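Piwi domain-containing protein (PDB 5THE) forms the C-terminal lobe of a budding yeast Argonaute and binds RNA, probably holding the 5' end of a guide strand for target cleavage. Local coordinates at residues Q128-P132 with A198-L203; T185-Y189 with M238-L242; D208-L214 with P536-I542; P277-Q281 with F506-F510; Y494-L498 with V545-I549. One frame throughout, in Å; residues are numbered along the deposited sequence.

Interaction 1: residues Q128-P132 with A198-L203. With nucleotides of chain B.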
# COMPACT_ATOMS: atom_id res chain seq x y z
N GLN A 128 27.98 9.54 -12.89
CA GLN A 128 27.50 10.89 -13.15
C GLN A 128 26.01 10.91 -13.45
O GLN A 128 25.55 11.68 -14.30
CB GLN A 128 28.29 11.54 -14.29
CG GLN A 128 29.79 11.56 -14.04
CD GLN A 128 30.53 12.36 -15.10
OE1 GLN A 128 31.23 13.32 -14.79
NE2 GLN A 128 30.39 11.95 -16.35
N PHE A 129 25.25 10.07 -12.77
CA PHE A 129 23.80 10.13 -12.87
C PHE A 129 23.27 11.06 -11.78
O PHE A 129 23.65 10.96 -10.61
CB PHE A 129 23.15 8.75 -12.74
CG PHE A 129 21.66 8.81 -12.78
CD1 PHE A 129 20.92 9.04 -11.61
CD2 PHE A 129 20.98 8.69 -13.99
CE1 PHE A 129 19.54 9.13 -11.65
CE2 PHE A 129 19.59 8.77 -14.03
CZ PHE A 129 18.87 8.99 -12.86
N GLY A 130 22.37 11.96 -12.18
CA GLY A 130 21.77 12.88 -11.25
C GLY A 130 20.75 13.75 -11.95
O GLY A 130 20.47 13.60 -13.15
N PRO A 131 20.16 14.69 -11.20
CA PRO A 131 19.24 15.63 -11.81
C PRO A 131 19.93 16.43 -12.90
O PRO A 131 21.16 16.61 -12.87
CB PRO A 131 18.81 16.52 -10.64
CG PRO A 131 19.89 16.37 -9.64
CD PRO A 131 20.39 14.97 -9.78
N PRO A 132 19.18 16.92 -13.88
CA PRO A 132 19.76 17.84 -14.87
C PRO A 132 20.46 19.01 -14.19
O PRO A 132 20.03 19.51 -13.15
CB PRO A 132 18.54 18.30 -15.68
CG PRO A 132 17.50 17.22 -15.46
CD PRO A 132 17.73 16.75 -14.05
N ALA A 198 17.25 13.10 -4.84
CA ALA A 198 17.32 13.65 -6.19
C ALA A 198 17.66 12.55 -7.19
O ALA A 198 17.12 12.53 -8.31
CB ALA A 198 18.36 14.77 -6.27
N VAL A 199 18.56 11.64 -6.81
CA VAL A 199 18.90 10.53 -7.70
C VAL A 199 17.76 9.53 -7.75
O VAL A 199 17.36 9.08 -8.84
CB VAL A 199 20.21 9.88 -7.25
CG1 VAL A 199 20.31 8.50 -7.84
CG2 VAL A 199 21.41 10.71 -7.74
N TYR A 200 17.18 9.18 -6.59
CA TYR A 200 16.09 8.21 -6.57
C TYR A 200 14.87 8.72 -7.33
O TYR A 200 14.25 7.97 -8.10
CB TYR A 200 15.71 7.89 -5.12
CG TYR A 200 14.53 6.97 -4.96
CD1 TYR A 200 13.24 7.47 -4.85
CD2 TYR A 200 14.71 5.58 -4.90
CE1 TYR A 200 12.15 6.62 -4.69
CE2 TYR A 200 13.63 4.73 -4.74
CZ TYR A 200 12.36 5.25 -4.62
OH TYR A 200 11.28 4.38 -4.46
N ASP A 201 14.50 9.99 -7.11
CA ASP A 201 13.34 10.56 -7.79
C ASP A 201 13.51 10.49 -9.30
O ASP A 201 12.59 10.09 -10.02
CB ASP A 201 13.14 12.02 -7.38
CG ASP A 201 12.66 12.17 -5.95
OD1 ASP A 201 12.33 11.15 -5.32
OD2 ASP A 201 12.60 13.32 -5.47
N ARG A 202 14.69 10.86 -9.78
CA ARG A 202 14.95 10.85 -11.21
C ARG A 202 14.97 9.43 -11.76
O ARG A 202 14.50 9.19 -12.87
CB ARG A 202 16.27 11.57 -11.49
CG ARG A 202 16.49 11.86 -12.95
CD ARG A 202 15.61 13.01 -13.39
NE ARG A 202 15.80 13.34 -14.80
CZ ARG A 202 15.16 14.32 -15.42
NH1 ARG A 202 14.31 15.10 -14.77
NH2 ARG A 202 15.38 14.54 -16.71
N LEU A 203 15.54 8.49 -11.01
CA LEU A 203 15.52 7.09 -11.45
C LEU A 203 14.09 6.59 -11.65
O LEU A 203 13.79 5.93 -12.66
CB LEU A 203 16.23 6.20 -10.44
CG LEU A 203 17.75 6.16 -10.52
CD1 LEU A 203 18.28 5.29 -9.42
CD2 LEU A 203 18.21 5.65 -11.89
OP3 U B 1 11.10 1.78 -4.33
P U B 1 12.18 0.78 -4.44
OP1 U B 1 12.57 0.62 -5.86
OP2 U B 1 11.81 -0.43 -3.69
O5' U B 1 13.46 1.40 -3.75
C5' U B 1 13.64 1.35 -2.34
C4' U B 1 15.09 1.57 -2.03
O4' U B 1 15.49 2.91 -2.46
C3' U B 1 15.47 1.45 -0.56
O3' U B 1 16.71 0.75 -0.46
C2' U B 1 15.64 2.91 -0.11
O2' U B 1 16.53 3.10 0.96
C1' U B 1 16.14 3.58 -1.39
N1 U B 1 15.80 5.01 -1.47
C2 U B 1 16.83 5.91 -1.62
O2 U B 1 17.98 5.54 -1.72
N3 U B 1 16.47 7.24 -1.67
C4 U B 1 15.19 7.74 -1.58
O4 U B 1 15.01 8.96 -1.64
C5 U B 1 14.17 6.75 -1.40
C6 U B 1 14.51 5.46 -1.35
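F129 is the bump of this contact, and one turn of helix 197-210, lined by V199, R202 and L203, is the hollow. F129 CG stands anti to the backbone N (chi1 177°), which points the ring from the loop toward the helix. The ring enters with its edge leading: CE1 meets V199 O near the ring plane at 3.6 Å. L203 closes one face, its CD2 lying 4.0 Å from the centroid of the F129 ring and 28° off the normal, a CH-pi contact. The R202 CG methylene approaches the F129 CZ corner obliquely at 3.7 Å, and V199 CG1 sits beside F129 CD1. Beyond the ring the loop follows the helix surface, with P131 CG set against A198 CB at 4.0 Å. This helix belongs to the α/β MID domain, whose parallel sheet supplies I84, touched by F129, V199 and L203. The helix face turned away from the loop carries Y200, and here the bound RNA begins: C5 of U1 of chain B lies 3.5 Å above the centre of the Y200 ring, and Y200 OH donates to OP3 of that nucleotide at 2.6 Å, as expected of an Argonaute pocket for the guide 5' end. Back on the loop side, R202 bends at chi2 (75°), folding its chain past F129 and bringing the guanidinium against P132, whose CG rests over one face, offset toward the rim, with NH2 3.6 Å away. A salt bridge from R202 NE to E171 of helix 169-179 holds the guanidinium in that position.

Interaction 2: residues T185-Y189 with M238-L242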
# COMPACT_ATOMS: atom_id res chain seq x y z
N THR A 185 12.82 -8.43 -18.62
CA THR A 185 13.95 -7.97 -17.83
C THR A 185 13.48 -7.07 -16.69
O THR A 185 12.73 -6.11 -16.90
CB THR A 185 14.98 -7.24 -18.70
OG1 THR A 185 15.66 -8.21 -19.51
CG2 THR A 185 15.99 -6.53 -17.84
N TYR A 186 13.92 -7.42 -15.48
CA TYR A 186 13.67 -6.65 -14.28
C TYR A 186 14.95 -5.91 -13.93
O TYR A 186 16.03 -6.53 -13.90
CB TYR A 186 13.25 -7.56 -13.12
CG TYR A 186 12.60 -6.82 -11.98
CD1 TYR A 186 13.37 -6.06 -11.09
CD2 TYR A 186 11.22 -6.85 -11.81
CE1 TYR A 186 12.78 -5.37 -10.06
CE2 TYR A 186 10.62 -6.15 -10.77
CZ TYR A 186 11.40 -5.42 -9.90
OH TYR A 186 10.82 -4.72 -8.88
N ILE A 187 14.86 -4.61 -13.70
CA ILE A 187 16.03 -3.81 -13.40
C ILE A 187 16.22 -3.71 -11.90
O ILE A 187 15.28 -3.37 -11.17
CB ILE A 187 15.92 -2.41 -14.01
CG1 ILE A 187 15.98 -2.47 -15.53
CG2 ILE A 187 17.05 -1.53 -13.47
CD1 ILE A 187 15.47 -1.22 -16.16
N LEU A 188 17.44 -3.96 -11.44
CA LEU A 188 17.81 -3.71 -10.04
C LEU A 188 18.81 -2.55 -10.02
O LEU A 188 19.96 -2.70 -10.41
CB LEU A 188 18.40 -4.96 -9.40
CG LEU A 188 18.91 -4.78 -7.97
CD1 LEU A 188 17.78 -4.30 -7.05
CD2 LEU A 188 19.53 -6.09 -7.46
N TYR A 189 18.35 -1.39 -9.59
CA TYR A 189 19.25 -0.27 -9.39
C TYR A 189 19.97 -0.45 -8.06
O TYR A 189 19.32 -0.58 -7.01
CB TYR A 189 18.49 1.05 -9.42
CG TYR A 189 17.97 1.44 -10.78
CD1 TYR A 189 18.85 1.65 -11.85
CD2 TYR A 189 16.61 1.67 -11.00
CE1 TYR A 189 18.39 2.03 -13.09
CE2 TYR A 189 16.14 2.05 -12.25
CZ TYR A 189 17.04 2.23 -13.29
OH TYR A 189 16.58 2.60 -14.54
N MET A 238 9.40 -7.05 -5.77
CA MET A 238 9.57 -7.45 -7.16
C MET A 238 8.42 -8.33 -7.61
O MET A 238 7.83 -8.12 -8.68
CB MET A 238 10.89 -8.19 -7.33
CG MET A 238 12.11 -7.34 -6.99
SD MET A 238 13.60 -8.34 -7.18
CE MET A 238 14.89 -7.07 -7.14
N ASN A 239 8.08 -9.33 -6.79
CA ASN A 239 7.04 -10.28 -7.16
C ASN A 239 5.71 -9.56 -7.40
O ASN A 239 5.01 -9.87 -8.36
CB ASN A 239 6.89 -11.34 -6.07
CG ASN A 239 6.00 -12.53 -6.50
OD1 ASN A 239 5.27 -13.08 -5.71
ND2 ASN A 239 6.13 -12.94 -7.74
N LEU A 240 5.37 -8.59 -6.53
CA LEU A 240 4.16 -7.80 -6.76
C LEU A 240 4.23 -7.05 -8.09
O LEU A 240 3.27 -7.05 -8.86
CB LEU A 240 3.94 -6.82 -5.61
CG LEU A 240 3.58 -7.48 -4.26
CD1 LEU A 240 3.55 -6.45 -3.14
CD2 LEU A 240 2.23 -8.24 -4.35
N LYS A 241 5.37 -6.39 -8.36
CA LYS A 241 5.54 -5.67 -9.62
C LYS A 241 5.43 -6.61 -10.81
O LYS A 241 4.93 -6.22 -11.87
CB LYS A 241 6.88 -4.93 -9.63
CG LYS A 241 6.84 -3.66 -8.79
CD LYS A 241 8.22 -3.17 -8.46
CE LYS A 241 8.18 -1.78 -7.84
NZ LYS A 241 9.57 -1.34 -7.46
N LEU A 242 5.85 -7.87 -10.64
CA LEU A 242 5.66 -8.91 -11.62
C LEU A 242 4.27 -9.56 -11.56
O LEU A 242 4.11 -10.68 -12.05
CB LEU A 242 6.75 -9.97 -11.45
CG LEU A 242 8.13 -9.42 -11.84
CD1 LEU A 242 9.26 -10.20 -11.15
CD2 LEU A 242 8.25 -9.50 -13.35
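Y186, in strand 185-191, and M238, in the last turn of helix 228-241, bring the backbones no nearer than 8.3 Å between CA atoms, so side chains span the gap. Y186 does most of this: with CG anti to the backbone N (chi1 -163°), its ring reaches out from the strand to the helix. M238 runs extended past the ring, its CG 3.6 Å from Y186 CZ. Its SD lies 4.7 Å from the Y186 ring centroid, 27° off the normal, an oblique Met-aromatic contact. The terminal CE continues to L188 CD1, 4.0 Å away. K241 crosses the end of the tyrosine at about a right angle, and the 3.1 Å from K241 CD to Y186 OH marks tight packing. At the opposite end of the ring L242, where the chain leaves the helix, sets CD1 3.9 Å from Y186 CD2. The polar ends are satisfied from strand 215-219: Y186 OH is hydrogen-bonded to S216 OG and K241 NZ to N215 O. K241 also packs on a phosphate of the bound RNA. A helix laid by its side chains on a parallel sheet, with a lysine near RNA phosphate, is consistent with the α/β MID domain and its guide-binding pocket.

Interaction 3: residues D208-L214 with P536-I542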
# COMPACT_ATOMS: atom_id res chain seq x y z
N ASP A 208 9.99 4.42 -14.16
CA ASP A 208 8.55 4.22 -14.07
C ASP A 208 7.82 5.06 -15.11
O ASP A 208 7.08 4.54 -15.95
CB ASP A 208 8.00 4.60 -12.68
CG ASP A 208 8.54 3.75 -11.54
OD1 ASP A 208 9.12 2.66 -11.76
OD2 ASP A 208 8.34 4.21 -10.39
N LEU A 209 8.01 6.37 -15.05
CA LEU A 209 7.10 7.27 -15.74
C LEU A 209 7.41 7.34 -17.24
O LEU A 209 6.51 7.22 -18.07
CB LEU A 209 7.14 8.64 -15.07
CG LEU A 209 6.22 9.73 -15.64
CD1 LEU A 209 5.83 10.66 -14.53
CD2 LEU A 209 6.93 10.49 -16.76
N LYS A 210 8.68 7.53 -17.60
CA LYS A 210 9.02 7.62 -19.02
C LYS A 210 8.93 6.26 -19.71
O LYS A 210 8.26 6.13 -20.75
CB LYS A 210 10.41 8.24 -19.20
CG LYS A 210 10.46 9.75 -18.92
CD LYS A 210 9.21 10.43 -19.47
CE LYS A 210 9.50 11.76 -20.15
NZ LYS A 210 10.08 12.74 -19.20
N PHE A 211 9.58 5.23 -19.17
CA PHE A 211 9.69 3.96 -19.87
C PHE A 211 8.73 2.88 -19.39
O PHE A 211 8.46 1.93 -20.14
CB PHE A 211 11.12 3.40 -19.78
CG PHE A 211 12.09 4.12 -20.64
CD1 PHE A 211 12.64 5.32 -20.22
CD2 PHE A 211 12.44 3.62 -21.88
CE1 PHE A 211 13.53 6.01 -21.02
CE2 PHE A 211 13.33 4.29 -22.69
CZ PHE A 211 13.88 5.49 -22.26
N GLY A 212 8.20 3.00 -18.18
CA GLY A 212 7.34 1.93 -17.69
C GLY A 212 8.08 0.61 -17.60
O GLY A 212 7.51 -0.44 -17.92
N ALA A 213 9.35 0.64 -17.19
CA ALA A 213 10.13 -0.58 -17.02
C ALA A 213 10.12 -0.97 -15.54
O ALA A 213 10.28 -0.12 -14.67
CB ALA A 213 11.56 -0.39 -17.52
N LEU A 214 9.88 -2.26 -15.27
CA LEU A 214 9.90 -2.75 -13.90
C LEU A 214 11.28 -2.57 -13.29
O LEU A 214 12.29 -2.92 -13.91
CB LEU A 214 9.49 -4.23 -13.87
CG LEU A 214 8.07 -4.58 -14.30
CD1 LEU A 214 7.81 -6.04 -13.99
CD2 LEU A 214 7.03 -3.68 -13.59
N PRO A 536 3.05 14.38 -15.27
CA PRO A 536 2.63 13.53 -16.39
C PRO A 536 2.17 12.18 -15.88
O PRO A 536 2.59 11.71 -14.82
CB PRO A 536 3.90 13.39 -17.24
CG PRO A 536 4.92 14.33 -16.61
CD PRO A 536 4.51 14.51 -15.20
N GLN A 537 1.27 11.57 -16.65
CA GLN A 537 0.79 10.24 -16.34
C GLN A 537 1.86 9.22 -16.67
O GLN A 537 2.63 9.36 -17.62
CB GLN A 537 -0.48 9.90 -17.12
CG GLN A 537 -1.71 10.59 -16.56
CD GLN A 537 -1.93 10.22 -15.11
OE1 GLN A 537 -1.96 9.03 -14.79
NE2 GLN A 537 -2.05 11.22 -14.23
N VAL A 538 1.88 8.18 -15.87
CA VAL A 538 2.86 7.14 -16.04
C VAL A 538 2.57 6.38 -17.33
O VAL A 538 1.43 6.33 -17.81
CB VAL A 538 2.80 6.26 -14.77
CG1 VAL A 538 2.09 4.99 -15.01
CG2 VAL A 538 4.16 6.11 -14.13
N ASN A 539 3.64 5.90 -17.95
CA ASN A 539 3.59 5.02 -19.12
C ASN A 539 2.49 3.98 -18.98
O ASN A 539 2.34 3.35 -17.94
CB ASN A 539 4.97 4.34 -19.25
CG ASN A 539 5.12 3.53 -20.52
OD1 ASN A 539 4.34 2.63 -20.80
ND2 ASN A 539 6.16 3.85 -21.29
N ASP A 540 1.71 3.80 -20.06
CA ASP A 540 0.61 2.82 -20.02
C ASP A 540 1.07 1.41 -19.64
O ASP A 540 0.24 0.62 -19.16
CB ASP A 540 -0.10 2.77 -21.38
CG ASP A 540 -1.14 3.86 -21.54
OD1 ASP A 540 -1.51 4.49 -20.52
OD2 ASP A 540 -1.59 4.09 -22.68
N ASN A 541 2.35 1.08 -19.85
CA ASN A 541 2.88 -0.24 -19.48
C ASN A 541 2.59 -0.57 -18.02
O ASN A 541 2.35 -1.73 -17.68
CB ASN A 541 4.40 -0.30 -19.69
CG ASN A 541 4.81 -0.44 -21.14
OD1 ASN A 541 4.04 -0.91 -21.98
ND2 ASN A 541 6.05 -0.05 -21.44
N ILE A 542 2.64 0.43 -17.14
CA ILE A 542 2.63 0.15 -15.72
C ILE A 542 1.40 0.72 -15.02
O ILE A 542 1.30 0.64 -13.80
CB ILE A 542 3.92 0.64 -15.04
CG1 ILE A 542 4.15 2.12 -15.32
CG2 ILE A 542 5.13 -0.19 -15.48
CD1 ILE A 542 5.01 2.76 -14.25
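L209 and V538 bring their CA atoms to 4.3 Å where helix 197-210 ends in a wider pi-type turn and the chain leaves it at G212 with positive phi; the facing segment, 536-542, is an irregular loop. The contact thus joins the C-terminal end of a helix in the MID domain to the tail of the protein. N539 carries the polar part and forms an Asx turn. Its backbone N donates to L209 O at 3.2 Å (145° at the hydrogen). Its ND2 gives a straighter bond (171°) to K210 O at 3.1 Å, with the oxygen in the amide plane but the donor 37° out of the carbonyl plane. On the other side of the amide, OD1 accepts N541 N at 2.7 Å on a lone pair, so both ends of the group are held and its rotation is fixed. A weak bond from N541 ND2 to F211 O continues the sequence, and donors from the tail therefore meet three successive carbonyls at the helix end. Around these bonds the packing is close: V538 CG2 lies 3.5 Å from L209 CA, and L209 CD1 reaches P536 O at 3.4 Å. D208 OD2 forms a salt bridge with R501 of helix 490-515, while D208 O meets I542 CD1 at 3.2 Å.

Interaction 4: residues P277-Q281 with F506-F510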
# COMPACT_ATOMS: atom_id res chain seq x y z
N PRO A 277 4.21 19.20 -2.82
CA PRO A 277 5.36 18.40 -3.27
C PRO A 277 6.59 19.26 -3.49
O PRO A 277 7.73 18.80 -3.32
CB PRO A 277 4.86 17.75 -4.56
CG PRO A 277 3.75 18.63 -5.04
CD PRO A 277 3.10 19.16 -3.80
N GLU A 278 6.38 20.51 -3.90
CA GLU A 278 7.33 21.60 -3.77
C GLU A 278 6.58 22.77 -3.14
O GLU A 278 5.37 22.70 -2.92
CB GLU A 278 7.93 21.99 -5.13
CG GLU A 278 8.72 20.88 -5.81
CD GLU A 278 10.05 20.64 -5.14
OE1 GLU A 278 10.40 21.41 -4.23
OE2 GLU A 278 10.75 19.69 -5.54
N LYS A 279 7.29 23.85 -2.85
CA LYS A 279 6.67 24.95 -2.12
C LYS A 279 5.60 25.60 -2.99
O LYS A 279 5.82 25.86 -4.18
CB LYS A 279 7.72 25.97 -1.69
CG LYS A 279 7.28 26.79 -0.49
CD LYS A 279 7.24 28.28 -0.79
CE LYS A 279 8.62 28.90 -0.87
NZ LYS A 279 8.56 30.39 -1.07
N ASP A 280 4.43 25.82 -2.39
CA ASP A 280 3.29 26.49 -3.01
C ASP A 280 2.69 25.70 -4.17
O ASP A 280 1.93 26.25 -4.97
CB ASP A 280 3.66 27.90 -3.48
CG ASP A 280 4.14 28.77 -2.34
OD1 ASP A 280 3.63 28.63 -1.21
OD2 ASP A 280 5.04 29.60 -2.57
N GLN A 281 2.97 24.41 -4.28
CA GLN A 281 2.48 23.64 -5.42
C GLN A 281 1.18 22.92 -5.07
O GLN A 281 0.84 22.72 -3.90
CB GLN A 281 3.55 22.65 -5.90
CG GLN A 281 4.77 23.36 -6.47
CD GLN A 281 4.38 24.43 -7.48
OE1 GLN A 281 3.76 24.14 -8.51
NE2 GLN A 281 4.71 25.68 -7.17
N PHE A 506 6.63 14.44 -9.62
CA PHE A 506 6.46 15.89 -9.65
C PHE A 506 7.79 16.59 -9.39
O PHE A 506 8.18 17.51 -10.13
CB PHE A 506 5.42 16.31 -8.60
CG PHE A 506 5.15 17.80 -8.57
CD1 PHE A 506 6.02 18.68 -7.94
CD2 PHE A 506 4.00 18.31 -9.15
CE1 PHE A 506 5.76 20.03 -7.91
CE2 PHE A 506 3.74 19.67 -9.12
CZ PHE A 506 4.62 20.52 -8.50
N LYS A 507 8.51 16.13 -8.37
CA LYS A 507 9.76 16.76 -7.96
C LYS A 507 10.86 16.58 -9.00
O LYS A 507 11.68 17.48 -9.21
CB LYS A 507 10.20 16.21 -6.60
CG LYS A 507 9.41 16.78 -5.43
CD LYS A 507 9.69 16.00 -4.13
CE LYS A 507 11.18 15.87 -3.85
NZ LYS A 507 11.79 17.15 -3.41
N ALA A 508 10.93 15.41 -9.64
CA ALA A 508 12.00 15.17 -10.60
C ALA A 508 11.91 16.06 -11.83
O ALA A 508 12.92 16.27 -12.52
CB ALA A 508 12.00 13.71 -11.05
N GLY A 509 10.73 16.59 -12.13
CA GLY A 509 10.57 17.41 -13.32
C GLY A 509 10.33 18.87 -12.99
O GLY A 509 10.18 19.70 -13.89
N PHE A 510 10.32 19.19 -11.70
CA PHE A 510 9.82 20.49 -11.26
C PHE A 510 10.76 21.61 -11.65
O PHE A 510 10.31 22.70 -12.02
CB PHE A 510 9.62 20.49 -9.76
CG PHE A 510 9.20 21.81 -9.21
CD1 PHE A 510 7.91 22.28 -9.41
CD2 PHE A 510 10.09 22.58 -8.47
CE1 PHE A 510 7.51 23.50 -8.88
CE2 PHE A 510 9.70 23.81 -7.93
CZ PHE A 510 8.41 24.26 -8.13
O HOH W 1 12.63 19.24 -7.09
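F506 and F510, one helical turn apart, both place CG anti to the backbone N (chi1 -179° and 176°), and their rings extend from helix 490-515 to receive P277, E278 and Q281. E278 has CG anti to its carbonyl carbon (chi1 -62°), which puts CG over the F510 ring, and a bend at chi2 turns the carboxylate toward K507. The inserted segment, 277-281, holds a type II beta turn, E278 to Q281, linking antiparallel strands 264-274 and 282-289 of the RNase H-like PIWI domain. Two CH-pi contacts seat it. P277 CG is centred over one face of F506, 3.7 Å from the ring centroid; E278 CG lies over a face of F510, offset toward the rim, 3.6 Å from the centroid. Q281 spans the neighbouring rims of the two rings, its CG at the F506 edge, 3.5 Å from CZ, and its CD oblique to F510 CE1. The amide is steadied within the turn, where Q281 NE2 donates to K279 O at 3.2 Å, the oxygen lying close to the amide plane. The carboxylate of E278, nearly parallel to the F510 ring, makes a salt bridge whose hydrogen bond is weak, OE2 to K507 NZ at 3.5 Å. A water reinforces this link, donating to E278 OE2 at 2.5 Å and to K507 O at 2.9 Å.

Interaction 5: residues Y494-L498 with V545-I549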
# COMPACT_ATOMS: atom_id res chain seq x y z
N TYR A 494 -1.19 1.49 0.56
CA TYR A 494 -0.90 1.55 -0.87
C TYR A 494 -1.15 2.93 -1.45
O TYR A 494 -0.36 3.43 -2.27
CB TYR A 494 -1.75 0.54 -1.62
CG TYR A 494 -1.41 -0.90 -1.34
CD1 TYR A 494 -0.10 -1.29 -1.06
CD2 TYR A 494 -2.39 -1.88 -1.39
CE1 TYR A 494 0.22 -2.62 -0.82
CE2 TYR A 494 -2.09 -3.22 -1.15
CZ TYR A 494 -0.78 -3.57 -0.85
OH TYR A 494 -0.48 -4.89 -0.61
N ALA A 495 -2.28 3.56 -1.08
CA ALA A 495 -2.59 4.89 -1.60
C ALA A 495 -1.57 5.91 -1.12
O ALA A 495 -1.17 6.79 -1.90
CB ALA A 495 -4.00 5.31 -1.18
N ASP A 496 -1.15 5.82 0.15
CA ASP A 496 -0.10 6.71 0.64
C ASP A 496 1.16 6.58 -0.20
O ASP A 496 1.76 7.58 -0.60
CB ASP A 496 0.22 6.43 2.11
CG ASP A 496 -0.96 6.63 3.01
OD1 ASP A 496 -1.90 7.34 2.62
OD2 ASP A 496 -0.93 6.08 4.13
N LEU A 497 1.58 5.34 -0.45
CA LEU A 497 2.80 5.09 -1.22
C LEU A 497 2.69 5.59 -2.64
O LEU A 497 3.69 6.03 -3.22
CB LEU A 497 3.12 3.60 -1.22
CG LEU A 497 3.40 3.07 0.20
CD1 LEU A 497 3.56 1.56 0.15
CD2 LEU A 497 4.66 3.73 0.72
N LEU A 498 1.51 5.50 -3.25
CA LEU A 498 1.37 5.98 -4.62
C LEU A 498 1.46 7.50 -4.66
O LEU A 498 2.08 8.07 -5.57
CB LEU A 498 0.06 5.47 -5.22
CG LEU A 498 -0.27 5.99 -6.63
CD1 LEU A 498 0.91 5.76 -7.56
CD2 LEU A 498 -1.55 5.29 -7.18
N VAL A 545 0.10 -1.74 -12.86
CA VAL A 545 1.14 -2.37 -12.07
C VAL A 545 1.30 -1.59 -10.78
O VAL A 545 1.13 -0.36 -10.77
CB VAL A 545 2.46 -2.43 -12.86
CG1 VAL A 545 3.60 -2.98 -11.99
CG2 VAL A 545 2.27 -3.27 -14.13
N MET A 546 1.62 -2.30 -9.69
CA MET A 546 1.97 -1.66 -8.42
C MET A 546 3.43 -1.20 -8.44
O MET A 546 4.26 -1.64 -7.64
CB MET A 546 1.72 -2.61 -7.25
CG MET A 546 0.27 -2.98 -7.01
SD MET A 546 0.09 -4.29 -5.77
CE MET A 546 0.68 -3.45 -4.29
N TYR A 547 3.74 -0.29 -9.38
CA TYR A 547 5.10 0.22 -9.49
C TYR A 547 5.52 1.00 -8.27
O TYR A 547 6.71 1.21 -8.05
CB TYR A 547 5.24 1.10 -10.74
CG TYR A 547 4.27 2.25 -10.79
CD1 TYR A 547 3.01 2.10 -11.36
CD2 TYR A 547 4.61 3.50 -10.27
CE1 TYR A 547 2.11 3.15 -11.41
CE2 TYR A 547 3.72 4.57 -10.31
CZ TYR A 547 2.47 4.38 -10.88
OH TYR A 547 1.57 5.42 -10.94
N TYR A 548 4.56 1.45 -7.46
CA TYR A 548 4.84 2.29 -6.32
C TYR A 548 5.28 1.50 -5.09
O TYR A 548 5.73 2.11 -4.11
CB TYR A 548 3.59 3.12 -5.98
CG TYR A 548 2.39 2.25 -5.67
CD1 TYR A 548 2.20 1.74 -4.40
CD2 TYR A 548 1.46 1.93 -6.65
CE1 TYR A 548 1.14 0.93 -4.10
CE2 TYR A 548 0.37 1.12 -6.37
CZ TYR A 548 0.22 0.62 -5.09
OH TYR A 548 -0.85 -0.19 -4.78
N ILE A 549 5.17 0.16 -5.13
CA ILE A 549 5.42 -0.67 -3.94
C ILE A 549 6.90 -0.87 -3.68
O ILE A 549 7.30 -1.17 -2.55
CB ILE A 549 4.71 -2.05 -4.06
CG1 ILE A 549 4.55 -2.70 -2.68
CG2 ILE A 549 5.53 -3.00 -4.92
CD1 ILE A 549 3.80 -1.85 -1.69
OXT ILE A 549 7.74 -0.77 -4.58
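Y548 lies along helix 490-515 by way of an unusual rotamer: its CG sits between the backbone N and the carbonyl carbon (chi1 59°), and the ring runs beside the helix until OH touches Y494 CB at 3.4 Å. No hydrogen bond joins the two segments; the interface is made of rings and alkyl groups. An inverse gamma turn centred on M546 leads into a type I beta turn, M546 to I549, which folds the last residues of the protein against a long helix of the RNase H-like PIWI domain. L498 CB supports one face of the Y548 ring, 4.2 Å from the centroid and 21° off the normal, while L497 CB meets Y548 CD1 obliquely at 3.8 Å. The Y548 hydroxyl is satisfied outside the contact, by F298 O. Y494 crosses Y548 at about a right angle and receives M546. The thioether bends at chi3 (66°) to set CE over one face, 3.8 Å from the Y494 ring centroid, with SD farther above, a Met-aromatic contact. I549 CD1 fills the corner between the Y494 ring edge, 3.8 Å from CE1, and L497 CD1. Y494 OH is hydrogen-bonded to G480 N, which further fixes the ring. I549 O of the terminal carboxylate is hydrogen-bonded to K237 NZ and R481 NH1, consistent with the Argonaute habit of ending the chain near the guide 5' phosphate; the nearest atoms of contact and RNA are about 4 Å apart. L498 CD1 also reaches Y547 OH at 3.5 Å.

Interaction 1 meets U1 of the bound RNA through Y200, and interactions 2 and 5 each come within about 4 Å of RNA, nearest atoms; interactions 3 and 4 stay about 7 and 8 Å from it. Interactions 2 and 5 touch through K241, whose CE lies 3.4 Å from I549 OXT. Interaction 3 joins both: I187 N and L214 O, 3.1 Å apart, link its loop to the strand of interaction 2, and L214 CD2 meets V545 CG1 of the tail. Helix 197-210 serves interactions 1 and 3; helix 490-515 serves 4 and 5, whose centres are about 19 Å apart. Interaction 4 touches interaction 1 through D201 OD2 and K507 CE, 3.3 Å apart.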